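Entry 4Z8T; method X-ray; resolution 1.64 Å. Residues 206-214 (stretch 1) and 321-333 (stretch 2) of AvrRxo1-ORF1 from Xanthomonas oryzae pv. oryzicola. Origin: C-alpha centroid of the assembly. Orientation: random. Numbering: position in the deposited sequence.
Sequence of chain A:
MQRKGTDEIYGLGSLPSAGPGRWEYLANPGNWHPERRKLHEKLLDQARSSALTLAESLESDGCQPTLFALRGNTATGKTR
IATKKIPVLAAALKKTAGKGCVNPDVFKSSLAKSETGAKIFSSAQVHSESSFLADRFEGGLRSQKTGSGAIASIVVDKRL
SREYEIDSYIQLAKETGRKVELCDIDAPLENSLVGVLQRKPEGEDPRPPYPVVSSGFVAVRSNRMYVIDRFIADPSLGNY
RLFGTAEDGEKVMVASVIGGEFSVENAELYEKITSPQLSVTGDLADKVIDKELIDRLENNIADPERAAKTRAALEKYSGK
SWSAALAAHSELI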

# COMPACT_ATOMS: atom_id res chain seq x y z
N PRO A 206 28.41 6.79 2.65
CA PRO A 206 27.78 8.09 2.43
C PRO A 206 26.54 8.34 3.28
O PRO A 206 25.80 7.41 3.62
CB PRO A 206 27.42 8.06 0.94
CG PRO A 206 27.41 6.63 0.55
CD PRO A 206 28.39 5.93 1.45
N ARG A 207 26.33 9.61 3.62
CA ARG A 207 25.16 10.06 4.37
C ARG A 207 24.39 11.09 3.55
O ARG A 207 24.48 12.28 3.80
CB ARG A 207 25.60 10.69 5.70
CG ARG A 207 26.31 9.72 6.63
CD ARG A 207 27.10 10.45 7.72
NE ARG A 207 28.36 10.98 7.21
CZ ARG A 207 28.63 12.28 7.10
NH1 ARG A 207 27.72 13.18 7.44
NH2 ARG A 207 29.81 12.68 6.64
N PRO A 208 23.62 10.63 2.57
CA PRO A 208 22.89 11.56 1.70
C PRO A 208 21.64 12.11 2.35
O PRO A 208 21.14 11.53 3.34
CB PRO A 208 22.51 10.70 0.50
CG PRO A 208 22.46 9.31 1.02
CD PRO A 208 23.51 9.23 2.09
N PRO A 209 21.12 13.22 1.82
CA PRO A 209 19.85 13.78 2.29
C PRO A 209 18.66 12.96 1.80
O PRO A 209 18.82 12.08 0.92
CB PRO A 209 19.84 15.18 1.67
CG PRO A 209 20.63 15.03 0.41
CD PRO A 209 21.73 14.05 0.76
N TYR A 210 17.49 13.24 2.36
CA TYR A 210 16.28 12.49 2.06
C TYR A 210 15.97 12.30 0.56
O TYR A 210 15.64 11.18 0.15
CB TYR A 210 15.07 13.10 2.79
CG TYR A 210 13.81 12.26 2.67
CD1 TYR A 210 12.98 12.38 1.57
CD2 TYR A 210 13.46 11.36 3.66
CE1 TYR A 210 11.85 11.61 1.44
CE2 TYR A 210 12.32 10.58 3.54
CZ TYR A 210 11.52 10.72 2.43
OH TYR A 210 10.38 9.96 2.29
N PRO A 211 15.99 13.38 -0.25
CA PRO A 211 15.58 13.19 -1.64
C PRO A 211 16.41 12.15 -2.40
O PRO A 211 15.89 11.47 -3.29
CB PRO A 211 15.79 14.58 -2.26
CG PRO A 211 15.65 15.52 -1.11
CD PRO A 211 16.31 14.80 0.04
N VAL A 212 17.69 12.03 -2.06
CA VAL A 212 18.54 11.03 -2.69
C VAL A 212 18.05 9.61 -2.38
O VAL A 212 17.99 8.75 -3.26
CB VAL A 212 19.99 11.20 -2.20
CG1 VAL A 212 20.89 10.03 -2.67
CG2 VAL A 212 20.55 12.54 -2.70
N VAL A 213 17.71 9.37 -1.12
CA VAL A 213 17.28 8.04 -0.71
C VAL A 213 15.89 7.70 -1.25
O VAL A 213 15.64 6.58 -1.72
CB VAL A 213 17.34 7.92 0.83
CG1 VAL A 213 17.02 6.49 1.27
CG2 VAL A 213 18.72 8.34 1.32
N SER A 214 14.99 8.67 -1.23
CA SER A 214 13.63 8.43 -1.74
C SER A 214 13.59 8.29 -3.25
O SER A 214 12.99 7.35 -3.78
CB SER A 214 12.68 9.54 -1.27
OG SER A 214 11.35 9.22 -1.63
N SER A 321 11.56 15.50 11.55
CA SER A 321 11.00 14.71 10.45
C SER A 321 12.13 13.89 9.83
O SER A 321 13.30 14.23 10.01
CB SER A 321 10.39 15.59 9.37
OG SER A 321 11.37 16.38 8.71
N TRP A 322 11.79 12.84 9.09
CA TRP A 322 12.83 12.10 8.37
C TRP A 322 13.66 13.05 7.50
O TRP A 322 14.88 12.93 7.43
CB TRP A 322 12.22 11.03 7.46
CG TRP A 322 11.80 9.75 8.11
CD1 TRP A 322 10.54 9.21 8.10
CD2 TRP A 322 12.63 8.82 8.80
NE1 TRP A 322 10.54 8.01 8.75
CE2 TRP A 322 11.80 7.74 9.20
CE3 TRP A 322 13.98 8.78 9.13
CZ2 TRP A 322 12.29 6.65 9.91
CZ3 TRP A 322 14.47 7.70 9.83
CH2 TRP A 322 13.62 6.64 10.22
N SER A 323 13.01 13.99 6.82
CA SER A 323 13.71 14.90 5.94
C SER A 323 14.68 15.79 6.71
O SER A 323 15.84 15.92 6.35
CB SER A 323 12.71 15.77 5.17
OG SER A 323 13.40 16.64 4.29
N ALA A 324 14.20 16.38 7.80
CA ALA A 324 15.06 17.22 8.64
C ALA A 324 16.22 16.44 9.27
O ALA A 324 17.35 16.93 9.35
CB ALA A 324 14.23 17.90 9.71
N ALA A 325 15.92 15.21 9.70
CA ALA A 325 16.92 14.35 10.32
C ALA A 325 18.04 14.00 9.33
O ALA A 325 19.22 14.16 9.64
CB ALA A 325 16.26 13.08 10.82
N LEU A 326 17.68 13.51 8.15
CA LEU A 326 18.73 13.17 7.18
C LEU A 326 19.49 14.40 6.70
O LEU A 326 20.67 14.32 6.37
CB LEU A 326 18.16 12.39 5.98
CG LEU A 326 18.23 10.87 6.13
CD1 LEU A 326 17.18 10.34 7.09
CD2 LEU A 326 18.09 10.22 4.76
N ALA A 327 18.82 15.55 6.67
CA ALA A 327 19.47 16.79 6.23
C ALA A 327 20.56 17.17 7.22
O ALA A 327 21.69 17.46 6.83
CB ALA A 327 18.45 17.91 6.09
N ALA A 328 20.22 17.15 8.50
CA ALA A 328 21.18 17.48 9.55
C ALA A 328 22.32 16.47 9.59
O ALA A 328 23.49 16.84 9.73
CB ALA A 328 20.48 17.54 10.90
N HIS A 329 21.99 15.19 9.44
CA HIS A 329 22.98 14.13 9.49
C HIS A 329 23.93 14.21 8.32
O HIS A 329 25.11 13.88 8.43
CB HIS A 329 22.28 12.77 9.48
CG HIS A 329 23.19 11.62 9.77
ND1 HIS A 329 23.85 11.49 10.97
CD2 HIS A 329 23.55 10.55 9.02
CE1 HIS A 329 24.58 10.38 10.94
NE2 HIS A 329 24.41 9.80 9.78
N SER A 330 23.42 14.65 7.18
CA SER A 330 24.21 14.72 5.96
C SER A 330 25.22 15.86 6.03
O SER A 330 26.30 15.78 5.43
CB SER A 330 23.29 14.92 4.76
OG SER A 330 24.06 14.94 3.58
N GLU A 331 24.86 16.90 6.76
CA GLU A 331 25.67 18.12 6.85
C GLU A 331 26.90 17.96 7.74
O GLU A 331 27.82 18.79 7.70
CB GLU A 331 24.82 19.29 7.34
CG GLU A 331 23.88 19.85 6.28
CD GLU A 331 22.80 20.75 6.86
OE1 GLU A 331 22.94 21.17 8.03
OE2 GLU A 331 21.81 21.02 6.16
N LEU A 332 26.93 16.91 8.56
CA LEU A 332 28.11 16.62 9.37
C LEU A 332 29.32 16.30 8.50
O LEU A 332 29.22 15.63 7.48
CB LEU A 332 27.83 15.45 10.30
CG LEU A 332 26.68 15.63 11.28
CD1 LEU A 332 26.47 14.38 12.12
CD2 LEU A 332 26.96 16.83 12.17
N ILE A 333 30.48 16.81 8.91
CA ILE A 333 31.74 16.36 8.33
C ILE A 333 32.33 15.27 9.22
O ILE A 333 32.80 14.24 8.74
CB ILE A 333 32.76 17.50 8.19
CG1 ILE A 333 32.29 18.50 7.13
CG2 ILE A 333 34.12 16.95 7.81
CD1 ILE A 333 33.43 19.15 6.37
O HOH W 1 21.91 11.78 6.17
O HOH W 2 17.07 15.62 3.80

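Stretch 1 runs as a loop from Pro-206 to Pro-209 and turns into a helix at Tyr-210; stretch 2 is helical from Trp-322, with Ser-321 as N-cap, its OG accepting from Ala-324 N at 3.0 Å. The two helix axes approach to 9.9 Å, with 112° between their N-to-C directions, so the helices cross steeply. CA atoms come within 5.0 Å at Arg-207 to Ser-330 and at Pro-209 to Ala-327, and Tyr-210 CA lies 5.2 Å from Ser-323 CA; the chain therefore ascends in sequence as its partners descend along the helix.

Polar links join the two stretches along this run. Ser-330 OG donates to Arg-207 O at 2.7 Å, a short bond that fixes the loop to the last part of the helix. Two waters bridge the main chains further along: water 1 donates to Pro-208 O (2.9 Å) and Leu-326 O (2.8 Å), while water 2 accepts from Tyr-210 N (2.8 Å) and donates to Ser-323 O (2.8 Å).

Arg-207 has the largest area covered by the other stretch, 130 Å². Its guanidinium reaches carbonyls where the helix gives way to the C-terminal segment: NH1 donates to His-329 O and to Leu-332 O, both at 2.9 Å, and NH2 to Leu-332 O at 3.1 Å. Both oxygens lie at the guanidinium edge, near its plane, where the N-H groups point.

Leu-326 packs its CD2 against Val-213 CG2 at 4.0 Å, an apolar contact; the same CD2 also lies 3.6 Å from Pro-208 O, and Leu-326 CB lies 3.8 Å from Tyr-210 N, both packing contacts with the main chain. The CA-to-CB bond of Tyr-210 points toward stretch 2, and its CE2 meets Trp-322 CB at 3.9 Å, while Tyr-210 CB meets Ser-323 CA at 3.9 Å. Trp-322 starts toward stretch 1, but its end leads away, so its CB makes this contact.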